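Local coordinates for alpha-glucosidase YIHQ (Escherichia coli, PDB 5AEG), which hydrolyses sulfoquinovosyl diacylglycerides and simple sulfoquinovosides to release sulfoquinovose, a carbon and sulfur source for Escherichia coli, at residues A[136-141]-A[175-180]; A[147-152]-A[425-430]; A[363-368]-A[407-412]; A[460-465]-A[494-499]. All coordinates share one frame; numbering follows the deposited sequence.

Contact 1. Residues A[136-141]-A[175-180]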
loop_
_atom_site.group_PDB
_atom_site.type_symbol
_atom_site.label_atom_id
_atom_site.label_comp_id
_atom_site.label_asym_id
_atom_site.label_seq_id
_atom_site.Cartn_x
_atom_site.Cartn_y
_atom_site.Cartn_z
ATOM N N PHE A 136 6.511 -6.087 0.016
ATOM C CA PHE A 136 6.680 -6.584 1.381
ATOM C C PHE A 136 7.901 -7.462 1.627
ATOM O O PHE A 136 8.242 -7.695 2.787
ATOM C CB PHE A 136 5.390 -7.373 1.748
ATOM C CG PHE A 136 4.176 -6.545 1.978
ATOM C CD1 PHE A 136 3.336 -6.228 0.905
ATOM C CD2 PHE A 136 3.777 -6.181 3.265
ATOM C CE1 PHE A 136 2.204 -5.489 1.076
ATOM C CE2 PHE A 136 2.631 -5.487 3.451
ATOM C CZ PHE A 136 1.850 -5.122 2.346
ATOM N N SER A 137 8.527 -8.041 0.587
ATOM C CA SER A 137 9.736 -8.834 0.729
ATOM C C SER A 137 11.033 -8.145 0.296
ATOM O O SER A 137 12.135 -8.536 0.721
ATOM C CB SER A 137 9.628 -10.141 -0.098
ATOM O OG SER A 137 8.573 -10.978 0.381
ATOM N N TYR A 138 10.916 -7.141 -0.562
ATOM C CA TYR A 138 12.054 -6.417 -1.120
ATOM C C TYR A 138 11.736 -4.944 -1.029
ATOM O O TYR A 138 10.563 -4.546 -1.221
ATOM C CB TYR A 138 12.299 -6.812 -2.586
ATOM C CG TYR A 138 12.858 -8.213 -2.680
ATOM C CD1 TYR A 138 14.173 -8.483 -2.311
ATOM C CD2 TYR A 138 12.033 -9.293 -3.034
ATOM C CE1 TYR A 138 14.662 -9.812 -2.300
ATOM C CE2 TYR A 138 12.512 -10.581 -3.080
ATOM C CZ TYR A 138 13.808 -10.849 -2.728
ATOM O OH TYR A 138 14.208 -12.156 -2.790
ATOM N N PHE A 139 12.759 -4.118 -0.726
ATOM C CA PHE A 139 12.586 -2.682 -0.918
ATOM C C PHE A 139 13.382 -2.349 -2.161
ATOM O O PHE A 139 12.787 -1.944 -3.192
ATOM C CB PHE A 139 13.022 -1.885 0.346
ATOM C CG PHE A 139 13.013 -0.389 0.164
ATOM C CD1 PHE A 139 11.997 0.278 -0.566
ATOM C CD2 PHE A 139 14.060 0.373 0.725
ATOM C CE1 PHE A 139 12.026 1.661 -0.776
ATOM C CE2 PHE A 139 14.085 1.744 0.544
ATOM C CZ PHE A 139 13.047 2.397 -0.177
ATOM N N ASP A 140 14.723 -2.459 -2.084
ATOM C CA ASP A 140 15.522 -2.453 -3.340
ATOM C C ASP A 140 15.028 -3.604 -4.166
ATOM O O ASP A 140 15.140 -4.755 -3.764
ATOM C CB ASP A 140 16.969 -2.642 -3.039
ATOM C CG ASP A 140 17.871 -2.589 -4.292
ATOM O OD1 ASP A 140 17.467 -2.259 -5.402
ATOM O OD2 ASP A 140 19.044 -2.874 -4.105
ATOM N N LEU A 141 14.507 -3.334 -5.369
ATOM C CA LEU A 141 13.976 -4.380 -6.240
ATOM C C LEU A 141 14.979 -4.973 -7.232
ATOM O O LEU A 141 14.707 -5.972 -7.978
ATOM C CB LEU A 141 12.806 -3.770 -7.041
ATOM C CG LEU A 141 11.690 -3.077 -6.274
ATOM C CD1 LEU A 141 10.599 -2.540 -7.146
ATOM C CD2 LEU A 141 11.116 -3.966 -5.230
ATOM N N GLY A 175 0.996 -17.475 -1.626
ATOM C CA GLY A 175 1.635 -16.348 -2.319
ATOM C C GLY A 175 3.120 -16.489 -2.481
ATOM O O GLY A 175 3.712 -17.569 -2.313
ATOM N N ASP A 176 3.731 -15.372 -2.869
ATOM C CA ASP A 176 5.139 -15.304 -3.120
ATOM C C ASP A 176 5.632 -13.854 -2.886
ATOM O O ASP A 176 4.856 -12.967 -2.556
ATOM C CB ASP A 176 5.445 -15.806 -4.541
ATOM C CG ASP A 176 6.811 -16.450 -4.661
ATOM O OD1 ASP A 176 7.700 -16.310 -3.811
ATOM O OD2 ASP A 176 6.987 -17.131 -5.668
ATOM N N TYR A 177 6.915 -13.646 -3.080
ATOM C CA TYR A 177 7.638 -12.457 -2.642
ATOM C C TYR A 177 7.110 -11.144 -3.227
ATOM O O TYR A 177 7.255 -10.122 -2.613
ATOM C CB TYR A 177 9.152 -12.591 -2.964
ATOM C CG TYR A 177 9.482 -12.570 -4.425
ATOM C CD1 TYR A 177 9.613 -11.357 -5.125
ATOM C CD2 TYR A 177 9.584 -13.764 -5.141
ATOM C CE1 TYR A 177 9.954 -11.311 -6.474
ATOM C CE2 TYR A 177 9.942 -13.748 -6.491
ATOM C CZ TYR A 177 10.097 -12.512 -7.157
ATOM O OH TYR A 177 10.367 -12.460 -8.522
ATOM N N TYR A 178 6.456 -11.232 -4.379
ATOM C CA TYR A 178 5.945 -10.087 -5.133
ATOM C C TYR A 178 4.472 -9.920 -4.953
ATOM O O TYR A 178 3.935 -8.918 -5.427
ATOM C CB TYR A 178 6.250 -10.213 -6.676
ATOM C CG TYR A 178 5.631 -11.389 -7.304
ATOM C CD1 TYR A 178 4.345 -11.340 -7.807
ATOM C CD2 TYR A 178 6.316 -12.589 -7.366
ATOM C CE1 TYR A 178 3.775 -12.463 -8.363
ATOM C CE2 TYR A 178 5.724 -13.705 -7.908
ATOM C CZ TYR A 178 4.456 -13.624 -8.409
ATOM O OH TYR A 178 3.908 -14.753 -8.982
ATOM N N TRP A 179 3.773 -10.803 -4.236
ATOM C CA TRP A 179 2.368 -10.632 -4.121
ATOM C C TRP A 179 2.004 -9.367 -3.297
ATOM O O TRP A 179 2.617 -9.100 -2.289
ATOM C CB TRP A 179 1.707 -11.871 -3.499
ATOM C CG TRP A 179 1.562 -13.009 -4.413
ATOM C CD1 TRP A 179 2.370 -13.369 -5.405
ATOM C CD2 TRP A 179 0.485 -13.958 -4.382
ATOM N NE1 TRP A 179 1.883 -14.514 -6.010
ATOM C CE2 TRP A 179 0.696 -14.861 -5.435
ATOM C CE3 TRP A 179 -0.598 -14.137 -3.556
ATOM C CZ2 TRP A 179 -0.166 -15.923 -5.677
ATOM C CZ3 TRP A 179 -1.512 -15.187 -3.819
ATOM C CH2 TRP A 179 -1.270 -16.075 -4.850
ATOM N N THR A 180 0.992 -8.644 -3.735
ATOM C CA THR A 180 0.516 -7.475 -3.038
ATOM C C THR A 180 -0.809 -6.993 -3.556
ATOM O O THR A 180 -1.140 -7.140 -4.752
ATOM C CB THR A 180 1.586 -6.314 -3.203
ATOM O OG1 THR A 180 1.121 -5.095 -2.631
ATOM C CG2 THR A 180 1.984 -6.076 -4.639
HETATM O O HOH W 1 5.189 -7.520 -2.302
HETATM O O HOH W 2 8.354 -7.618 -2.465
#

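Contact 2. Residues A[147-152]-A[425-430]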
loop_
_atom_site.group_PDB
_atom_site.type_symbol
_atom_site.label_atom_id
_atom_site.label_comp_id
_atom_site.label_asym_id
_atom_site.label_seq_id
_atom_site.Cartn_x
_atom_site.Cartn_y
_atom_site.Cartn_z
ATOM N N PRO A 147 6.029 -9.203 -11.282
ATOM C CA PRO A 147 4.675 -9.086 -11.789
ATOM C C PRO A 147 3.885 -8.055 -10.964
ATOM O O PRO A 147 3.946 -8.033 -9.702
ATOM C CB PRO A 147 4.090 -10.498 -11.537
ATOM C CG PRO A 147 5.313 -11.392 -11.583
ATOM C CD PRO A 147 6.302 -10.545 -10.789
ATOM N N LEU A 148 3.080 -7.288 -11.672
ATOM C CA LEU A 148 2.263 -6.220 -11.142
ATOM C C LEU A 148 0.772 -6.496 -11.409
ATOM O O LEU A 148 0.165 -6.042 -12.437
ATOM C CB LEU A 148 2.651 -4.891 -11.796
ATOM C CG LEU A 148 4.135 -4.517 -11.517
ATOM C CD1 LEU A 148 4.512 -3.279 -12.339
ATOM C CD2 LEU A 148 4.493 -4.317 -10.024
ATOM N N TRP A 149 0.152 -7.171 -10.441
ATOM C CA TRP A 149 -1.212 -7.592 -10.557
ATOM C C TRP A 149 -1.817 -7.609 -9.164
ATOM O O TRP A 149 -1.319 -8.351 -8.316
ATOM C CB TRP A 149 -1.198 -8.938 -11.188
ATOM C CG TRP A 149 -2.581 -9.493 -11.397
ATOM C CD1 TRP A 149 -3.253 -10.396 -10.590
ATOM C CD2 TRP A 149 -3.493 -9.149 -12.442
ATOM N NE1 TRP A 149 -4.513 -10.640 -11.098
ATOM C CE2 TRP A 149 -4.694 -9.899 -12.225
ATOM C CE3 TRP A 149 -3.405 -8.331 -13.577
ATOM C CZ2 TRP A 149 -5.772 -9.840 -13.111
ATOM C CZ3 TRP A 149 -4.501 -8.275 -14.471
ATOM C CH2 TRP A 149 -5.653 -9.019 -14.217
ATOM N N THR A 150 -2.797 -6.760 -8.911
ATOM C CA THR A 150 -3.378 -6.641 -7.550
ATOM C C THR A 150 -4.068 -7.928 -7.183
ATOM O O THR A 150 -4.716 -8.578 -8.039
ATOM C CB THR A 150 -4.259 -5.386 -7.307
ATOM O OG1 THR A 150 -4.470 -5.313 -5.909
ATOM C CG2 THR A 150 -5.575 -5.405 -8.066
ATOM N N SER A 151 -3.832 -8.393 -5.966
ATOM C CA SER A 151 -4.339 -9.670 -5.493
ATOM C C SER A 151 -4.297 -9.735 -3.981
ATOM O O SER A 151 -3.834 -8.786 -3.312
ATOM C CB SER A 151 -3.547 -10.859 -6.035
ATOM O OG SER A 151 -2.251 -11.122 -5.426
ATOM N N GLU A 152 -4.818 -10.833 -3.439
ATOM C CA GLU A 152 -4.484 -11.108 -2.022
ATOM C C GLU A 152 -2.985 -11.139 -1.899
ATOM O O GLU A 152 -2.202 -11.522 -2.793
ATOM C CB GLU A 152 -5.071 -12.384 -1.492
ATOM C CG GLU A 152 -6.598 -12.476 -1.616
ATOM C CD GLU A 152 -7.265 -11.236 -1.128
ATOM O OE1 GLU A 152 -6.901 -10.824 0.026
ATOM O OE2 GLU A 152 -8.098 -10.632 -1.895
ATOM N N MET A 425 -9.613 -3.410 -16.088
ATOM C CA MET A 425 -10.157 -2.702 -14.906
ATOM C C MET A 425 -9.684 -3.252 -13.539
ATOM O O MET A 425 -9.722 -2.524 -12.554
ATOM C CB MET A 425 -11.696 -2.722 -14.946
ATOM C CG MET A 425 -12.334 -1.816 -16.049
ATOM S SD MET A 425 -11.709 -0.134 -16.127
ATOM C CE MET A 425 -12.060 0.414 -14.504
ATOM N N HIS A 426 -9.281 -4.504 -13.523
ATOM C CA HIS A 426 -8.927 -5.204 -12.270
ATOM C C HIS A 426 -7.884 -4.406 -11.476
ATOM O O HIS A 426 -8.130 -4.022 -10.331
ATOM C CB HIS A 426 -8.396 -6.568 -12.594
ATOM C CG HIS A 426 -7.827 -7.272 -11.409
ATOM N ND1 HIS A 426 -8.609 -7.871 -10.445
ATOM C CD2 HIS A 426 -6.543 -7.403 -10.996
ATOM C CE1 HIS A 426 -7.815 -8.379 -9.508
ATOM N NE2 HIS A 426 -6.566 -8.073 -9.807
ATOM N N ASN A 427 -6.809 -4.015 -12.146
ATOM C CA ASN A 427 -5.711 -3.259 -11.482
ATOM C C ASN A 427 -6.100 -1.834 -11.177
ATOM O O ASN A 427 -5.575 -1.226 -10.242
ATOM C CB ASN A 427 -4.439 -3.261 -12.325
ATOM C CG ASN A 427 -3.627 -4.505 -12.158
ATOM O OD1 ASN A 427 -3.824 -5.289 -11.249
ATOM N ND2 ASN A 427 -2.672 -4.694 -13.043
ATOM N N ALA A 428 -7.073 -1.264 -11.904
ATOM C CA ALA A 428 -7.554 0.113 -11.609
ATOM C C ALA A 428 -8.611 0.196 -10.504
ATOM O O ALA A 428 -8.984 1.298 -10.051
ATOM C CB ALA A 428 -8.120 0.744 -12.916
ATOM N N TRP A 429 -9.124 -0.961 -10.090
ATOM C CA TRP A 429 -10.250 -0.967 -9.138
ATOM C C TRP A 429 -9.904 -0.264 -7.782
ATOM O O TRP A 429 -10.689 0.499 -7.234
ATOM C CB TRP A 429 -10.741 -2.375 -8.820
ATOM C CG TRP A 429 -12.208 -2.451 -8.603
ATOM C CD1 TRP A 429 -12.860 -2.666 -7.462
ATOM C CD2 TRP A 429 -13.224 -2.216 -9.621
ATOM N NE1 TRP A 429 -14.256 -2.674 -7.682
ATOM C CE2 TRP A 429 -14.491 -2.368 -8.994
ATOM C CE3 TRP A 429 -13.163 -1.993 -10.987
ATOM C CZ2 TRP A 429 -15.720 -2.266 -9.717
ATOM C CZ3 TRP A 429 -14.407 -1.825 -11.737
ATOM C CH2 TRP A 429 -15.657 -2.005 -11.086
ATOM N N PRO A 430 -8.730 -0.531 -7.228
ATOM C CA PRO A 430 -8.476 0.077 -5.911
ATOM C C PRO A 430 -8.562 1.591 -5.859
ATOM O O PRO A 430 -9.204 2.184 -4.975
ATOM C CB PRO A 430 -7.039 -0.452 -5.553
ATOM C CG PRO A 430 -6.934 -1.732 -6.293
ATOM C CD PRO A 430 -7.681 -1.495 -7.614
#

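Contact 3. Residues A[363-368]-A[407-412]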
loop_
_atom_site.group_PDB
_atom_site.type_symbol
_atom_site.label_atom_id
_atom_site.label_comp_id
_atom_site.label_asym_id
_atom_site.label_seq_id
_atom_site.Cartn_x
_atom_site.Cartn_y
_atom_site.Cartn_z
ATOM N N TYR A 363 -23.274 -10.401 -11.043
ATOM C CA TYR A 363 -22.165 -11.253 -10.607
ATOM C C TYR A 363 -22.122 -11.297 -9.081
ATOM O O TYR A 363 -21.989 -10.236 -8.450
ATOM C CB TYR A 363 -20.828 -10.681 -11.127
ATOM C CG TYR A 363 -19.715 -11.642 -11.137
ATOM C CD1 TYR A 363 -19.092 -12.015 -9.942
ATOM C CD2 TYR A 363 -19.150 -12.074 -12.334
ATOM C CE1 TYR A 363 -18.051 -12.914 -9.955
ATOM C CE2 TYR A 363 -18.101 -12.951 -12.347
ATOM C CZ TYR A 363 -17.552 -13.352 -11.138
ATOM O OH TYR A 363 -16.473 -14.173 -11.098
ATOM N N LEU A 364 -22.180 -12.510 -8.547
ATOM C CA LEU A 364 -22.018 -12.781 -7.134
ATOM C C LEU A 364 -20.736 -13.536 -6.868
ATOM O O LEU A 364 -20.494 -14.564 -7.441
ATOM C CB LEU A 364 -23.165 -13.630 -6.597
ATOM C CG LEU A 364 -24.579 -13.093 -6.851
ATOM C CD1 LEU A 364 -25.637 -14.011 -6.244
ATOM C CD2 LEU A 364 -24.730 -11.660 -6.394
ATOM N N VAL A 365 -19.936 -13.038 -5.945
ATOM C CA VAL A 365 -18.713 -13.716 -5.571
ATOM C C VAL A 365 -19.015 -14.544 -4.363
ATOM O O VAL A 365 -19.726 -14.083 -3.458
ATOM C CB VAL A 365 -17.616 -12.707 -5.247
ATOM C CG1 VAL A 365 -16.378 -13.416 -4.795
ATOM C CG2 VAL A 365 -17.304 -11.861 -6.467
ATOM N N GLU A 366 -18.488 -15.748 -4.338
ATOM C CA GLU A 366 -18.599 -16.625 -3.155
ATOM C C GLU A 366 -17.567 -16.244 -2.167
ATOM O O GLU A 366 -16.413 -16.170 -2.526
ATOM C CB GLU A 366 -18.336 -18.089 -3.498
ATOM C CG GLU A 366 -19.557 -18.761 -4.061
ATOM C CD GLU A 366 -19.327 -20.158 -4.617
ATOM O OE1 GLU A 366 -18.248 -20.436 -5.208
ATOM O OE2 GLU A 366 -20.265 -20.977 -4.483
ATOM N N PHE A 367 -17.987 -15.987 -0.930
ATOM C CA PHE A 367 -17.067 -15.934 0.219
ATOM C C PHE A 367 -17.460 -17.054 1.195
ATOM O O PHE A 367 -17.697 -16.844 2.383
ATOM C CB PHE A 367 -17.052 -14.550 0.857
ATOM C CG PHE A 367 -16.587 -13.460 -0.077
ATOM C CD1 PHE A 367 -15.234 -13.295 -0.359
ATOM C CD2 PHE A 367 -17.515 -12.623 -0.712
ATOM C CE1 PHE A 367 -14.807 -12.300 -1.234
ATOM C CE2 PHE A 367 -17.104 -11.628 -1.580
ATOM C CZ PHE A 367 -15.735 -11.452 -1.816
ATOM N N GLY A 368 -17.572 -18.248 0.633
ATOM C CA GLY A 368 -17.626 -19.479 1.378
ATOM C C GLY A 368 -19.047 -19.889 1.239
ATOM O O GLY A 368 -19.532 -20.185 0.131
ATOM N N GLY A 407 -10.798 -4.215 -2.757
ATOM C CA GLY A 407 -10.356 -3.508 -3.951
ATOM C C GLY A 407 -9.505 -4.329 -4.866
ATOM O O GLY A 407 -9.419 -4.010 -6.066
ATOM N N GLU A 408 -8.857 -5.378 -4.292
ATOM C CA GLU A 408 -7.903 -6.223 -4.969
ATOM C C GLU A 408 -8.527 -7.414 -5.723
ATOM O O GLU A 408 -7.833 -8.159 -6.366
ATOM C CB GLU A 408 -6.756 -6.683 -3.994
ATOM C CG GLU A 408 -7.133 -7.825 -3.058
ATOM C CD GLU A 408 -8.095 -7.432 -1.932
ATOM O OE1 GLU A 408 -8.285 -6.226 -1.750
ATOM O OE2 GLU A 408 -8.668 -8.353 -1.237
ATOM N N TYR A 409 -9.812 -7.603 -5.571
ATOM C CA TYR A 409 -10.468 -8.769 -6.071
ATOM C C TYR A 409 -11.693 -8.375 -6.880
ATOM O O TYR A 409 -12.781 -8.793 -6.603
ATOM C CB TYR A 409 -10.780 -9.830 -4.959
ATOM C CG TYR A 409 -11.323 -11.154 -5.585
ATOM C CD1 TYR A 409 -10.870 -11.598 -6.877
ATOM C CD2 TYR A 409 -12.321 -11.908 -4.963
ATOM C CE1 TYR A 409 -11.347 -12.745 -7.466
ATOM C CE2 TYR A 409 -12.830 -13.071 -5.589
ATOM C CZ TYR A 409 -12.332 -13.480 -6.823
ATOM O OH TYR A 409 -12.760 -14.644 -7.434
ATOM N N LEU A 410 -11.488 -7.545 -7.886
ATOM C CA LEU A 410 -12.423 -7.463 -9.068
ATOM C C LEU A 410 -12.164 -8.735 -9.918
ATOM O O LEU A 410 -11.061 -8.936 -10.435
ATOM C CB LEU A 410 -12.195 -6.262 -9.953
ATOM C CG LEU A 410 -13.182 -6.296 -11.153
ATOM C CD1 LEU A 410 -14.611 -5.918 -10.683
ATOM C CD2 LEU A 410 -12.754 -5.465 -12.320
ATOM N N PRO A 411 -13.138 -9.668 -9.992
ATOM C CA PRO A 411 -12.908 -10.895 -10.764
ATOM C C PRO A 411 -12.729 -10.573 -12.215
ATOM O O PRO A 411 -13.314 -9.583 -12.723
ATOM C CB PRO A 411 -14.220 -11.708 -10.552
ATOM C CG PRO A 411 -14.676 -11.273 -9.210
ATOM C CD PRO A 411 -14.472 -9.748 -9.344
ATOM N N THR A 412 -11.878 -11.339 -12.849
ATOM C CA THR A 412 -11.541 -11.044 -14.246
ATOM C C THR A 412 -12.534 -11.535 -15.296
ATOM O O THR A 412 -12.364 -11.271 -16.505
ATOM C CB THR A 412 -10.150 -11.578 -14.575
ATOM O OG1 THR A 412 -9.906 -12.810 -13.870
ATOM C CG2 THR A 412 -9.141 -10.562 -14.112
#

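Contact 4. Residues A[460-465]-A[494-499]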
loop_
_atom_site.group_PDB
_atom_site.type_symbol
_atom_site.label_atom_id
_atom_site.label_comp_id
_atom_site.label_asym_id
_atom_site.label_seq_id
_atom_site.Cartn_x
_atom_site.Cartn_y
_atom_site.Cartn_z
ATOM N N GLY A 460 -3.134 6.734 -8.367
ATOM C CA GLY A 460 -4.128 7.708 -7.895
ATOM C C GLY A 460 -4.500 7.605 -6.421
ATOM O O GLY A 460 -5.069 8.546 -5.822
ATOM N N SER A 461 -4.253 6.437 -5.800
ATOM C CA SER A 461 -4.410 6.302 -4.330
ATOM C C SER A 461 -3.586 7.352 -3.581
ATOM O O SER A 461 -3.885 7.756 -2.473
ATOM C CB SER A 461 -4.024 4.852 -3.867
ATOM O OG SER A 461 -5.051 3.983 -4.329
ATOM N N GLN A 462 -2.519 7.809 -4.213
ATOM C CA GLN A 462 -1.726 8.899 -3.665
ATOM C C GLN A 462 -2.545 10.199 -3.368
ATOM O O GLN A 462 -2.212 10.945 -2.439
ATOM C CB GLN A 462 -0.584 9.229 -4.605
ATOM C CG GLN A 462 0.476 8.175 -4.802
ATOM C CD GLN A 462 0.068 7.045 -5.725
ATOM O OE1 GLN A 462 -0.951 7.135 -6.448
ATOM N NE2 GLN A 462 0.856 5.970 -5.706
ATOM N N LYS A 463 -3.562 10.461 -4.175
ATOM C CA LYS A 463 -4.504 11.592 -3.910
ATOM C C LYS A 463 -5.702 11.108 -3.040
ATOM O O LYS A 463 -6.147 11.793 -2.100
ATOM C CB LYS A 463 -5.104 12.119 -5.239
ATOM C CG LYS A 463 -6.064 13.326 -5.056
ATOM C CD LYS A 463 -6.341 13.918 -6.439
ATOM C CE LYS A 463 -7.442 14.981 -6.514
ATOM N NZ LYS A 463 -7.581 15.725 -5.244
ATOM N N TYR A 464 -6.231 9.946 -3.397
ATOM C CA TYR A 464 -7.533 9.557 -2.895
ATOM C C TYR A 464 -7.545 8.746 -1.597
ATOM O O TYR A 464 -8.556 8.784 -0.930
ATOM C CB TYR A 464 -8.294 8.784 -3.975
ATOM C CG TYR A 464 -8.589 9.630 -5.206
ATOM C CD1 TYR A 464 -9.170 10.893 -5.083
ATOM C CD2 TYR A 464 -8.210 9.192 -6.462
ATOM C CE1 TYR A 464 -9.434 11.682 -6.213
ATOM C CE2 TYR A 464 -8.455 9.971 -7.586
ATOM C CZ TYR A 464 -9.067 11.203 -7.451
ATOM O OH TYR A 464 -9.284 11.939 -8.571
ATOM N N SER A 465 -6.462 8.043 -1.216
ATOM C CA SER A 465 -6.520 7.261 0.070
ATOM C C SER A 465 -5.881 8.141 1.148
ATOM O O SER A 465 -4.688 8.498 1.074
ATOM C CB SER A 465 -5.794 5.945 -0.002
ATOM O OG SER A 465 -5.850 5.312 1.257
ATOM N N ALA A 494 6.410 4.815 0.211
ATOM C CA ALA A 494 7.003 6.132 0.282
ATOM C C ALA A 494 7.665 6.619 -1.031
ATOM O O ALA A 494 7.468 7.782 -1.453
ATOM C CB ALA A 494 7.957 6.186 1.465
ATOM N N MET A 495 8.384 5.703 -1.684
ATOM C CA MET A 495 9.054 5.902 -2.957
ATOM C C MET A 495 8.095 5.820 -4.152
ATOM O O MET A 495 8.484 6.145 -5.264
ATOM C CB MET A 495 10.148 4.858 -3.138
ATOM C CG MET A 495 11.284 4.973 -2.133
ATOM S SD MET A 495 12.025 6.634 -2.027
ATOM C CE MET A 495 12.890 6.598 -3.586
ATOM N N THR A 496 6.829 5.461 -3.909
ATOM C CA THR A 496 5.785 5.470 -4.931
ATOM C C THR A 496 4.796 6.593 -4.612
ATOM O O THR A 496 3.645 6.640 -5.095
ATOM C CB THR A 496 5.035 4.083 -4.968
ATOM O OG1 THR A 496 5.984 3.022 -4.991
ATOM C CG2 THR A 496 4.238 3.979 -6.253
ATOM N N GLY A 497 5.182 7.494 -3.731
ATOM C CA GLY A 497 4.343 8.622 -3.463
ATOM C C GLY A 497 3.228 8.610 -2.489
ATOM O O GLY A 497 2.395 9.504 -2.522
ATOM N N HIS A 498 3.179 7.611 -1.621
ATOM C CA HIS A 498 2.191 7.574 -0.528
ATOM C C HIS A 498 3.004 7.496 0.811
ATOM O O HIS A 498 3.825 6.558 1.061
ATOM C CB HIS A 498 1.199 6.421 -0.646
ATOM C CG HIS A 498 -0.043 6.689 0.162
ATOM N ND1 HIS A 498 -0.017 6.937 1.527
ATOM C CD2 HIS A 498 -1.314 6.898 -0.231
ATOM C CE1 HIS A 498 -1.232 7.237 1.945
ATOM N NE2 HIS A 498 -2.042 7.206 0.898
ATOM N N GLY A 499 2.865 8.563 1.615
ATOM C CA GLY A 499 3.676 8.818 2.789
ATOM C C GLY A 499 2.946 8.667 4.149
ATOM O O GLY A 499 3.476 9.049 5.148
#

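Contact 1. Residues A[136-141]-A[175-180]
The ring of Tyr138 turns its edge toward the face of Tyr177, an offset edge-to-face pair with planes at 86°. Tyr138 CE2 comes 3.6 Å from Tyr177 CD1. Over the centre of a Tyr177 face lies CD2 of the next residue, Tyr178. The hydroxyl of Tyr177 is hydrogen-bonded to the backbone O of Pro145. The Phe136 ring meets Thr180 OG1 at its edge, Phe136 CE1 lying 3.9 Å from that oxygen; OG1 itself is hydrogen-bonded to Glu134 O. CG of Tyr177 sits between its backbone N and carbonyl carbon (chi1 68°), which turns the ring toward Tyr138. Tyr177 CB lies against CB and OG of Ser137, whose OG is hydrogen-bonded to Asp480 and Arg157.

No direct hydrogen bond joins the two segments. Two waters do so instead. One bridges Phe136 N and Trp179 O, 3.0 Å from each. The other bridges Ser137 N and Tyr177 O, at 2.7 Å from that oxygen. The oxygens they reach belong to the type I beta turn from Asp176 to Trp179. Two loops of the N-terminal galactose mutarotase-like domain are thus joined by a tyrosine pair and water bridges. The side chain of Phe136 lies about 7 Å from a bound calcium ion and from the side chain of Asp472, the proposed proton donor.

Contact 2. Residues A[147-152]-A[425-430]
Trp149 and His426 each carry CG anti to the backbone N, with chi1 -179° and 172°, and this sets their rings one over the other. They form an offset stack with planes 19° apart and centroids 4.3 Å apart. His426 CD2 lies over the six-membered part of the indole, 3.3 Å from Trp149 CZ2. The imidazole also bonds at its edge: NE2 donates almost straight to Thr150 O, 2.6 Å away and near the ring plane. Its ND1 is hydrogen-bonded to Leu410 O, so both ring nitrogens are held and the rotation of the ring is fixed.

The end of strand 145-148 and the loop after it, in the mutarotase-like domain, dock here on helix 422-444 of the TIM-barrel domain. Asn427 grips the loop with both ends of its amide. OD1 accepts from Thr150 N at 2.9 Å in a nearly straight bond, while ND2 gives a more bent bond to Leu148 O, 3.2 Å away. An alanine in place of Trp149 would probably leave one face of His426 without its stacking partner and open a gap beside the Asn427 amide. Thr150 CG2 packs 3.3 Å from His426 NE2 and reaches Pro430 CG more loosely. The Thr150 side chain also touches Glu408.

Contact 3. Residues A[363-368]-A[407-412]
The strand 364-367 and the irregular loop 407-412 stay well apart in backbone, Val365 CA and Pro411 CA being 8.3 Å from each other, so side chains alone bridge them. The Tyr363 ring end and the Pro411 ring lie alongside each other, pointing opposite ways. Tyr363 OH comes 3.4 Å from Pro411 CB, and CE1 lies 3.8 Å from Pro411 CG. The hydroxyl is hydrogen-bonded to Asp413. Val365 splits its two methyls between partners: CG1, anti to the backbone N (chi1 177°), reaches Tyr409 CE2 at 3.7 Å, and CG2 meets Pro411 CG at 3.8 Å. Pro411 CG also lies over the rim of a Tyr409 face. Phe367 makes a looser approach to the edge of Tyr409. A leucine in place of Tyr363 would probably leave Asp413 without its hydroxyl partner and thin the packing on Pro411. Phe367 also meets the substrate-binding Trp304 edge-to-face. The arrangement sets a strand of a small antiparallel sheet against a loop following barrel strand 401-404, the loop that carries the probable active-site residue Glu408.

Contact 4. Residues A[460-465]-A[494-499]
Gln462 reaches from 460-465 to the turn at Thr496, and His498 reaches back from 494-499 to Ser465. The His498 imidazole points its edge at the end of helix 461-464, and NE2 donates to Ser465 O at 2.9 Å. That oxygen lies near the ring plane, but the donor stands above the carbonyl plane. Ser461 O also lies at the ring edge, 3.5 Å from His498 CD2. The Gln462 chain bends about its CB-CG bond (chi2 77°) and turns its amide back. OE1 then accepts from Gly460 N at 2.9 Å, just before the helix, and NE2 donates to Thr496 O, also 2.9 Å away. Gly497, of positive phi, is the C-prime residue of the Schellman motif ending helix 486-495. A side chain there would stand tight against Gln462 CG. In the barrel domain, each segment thus sends one side-chain N-H to a backbone oxygen of the other. Gln462 NE2 is also hydrogen-bonded to Gln184 OE1, so its partners fix which way round the amide lies, and His498 NE2 must carry a proton to donate to Ser465 O.

Contacts 1 and 2 lie side by side, their segments alternating along the chain. Thr180 O is 3.2 Å from Ser151 N, a probable hydrogen bond, and Tyr178 packs on Pro147. Contact 2 meets contact 3 at the loop carrying Glu408: His426 CE1 is 3.2 Å from Glu408 O. Glu152 of contact 2 and Glu408 of contact 3 both form salt bridges with Arg455. Contact 1 touches contact 4 through Phe139 and Met495. Contacts 3 and 4 do not touch, their centres being about 25 Å apart. The nucleophile Asp405 lies about 10 Å from Pro430 of contact 2 and about 11 Å from Ser465 of contact 4, measured between side chains.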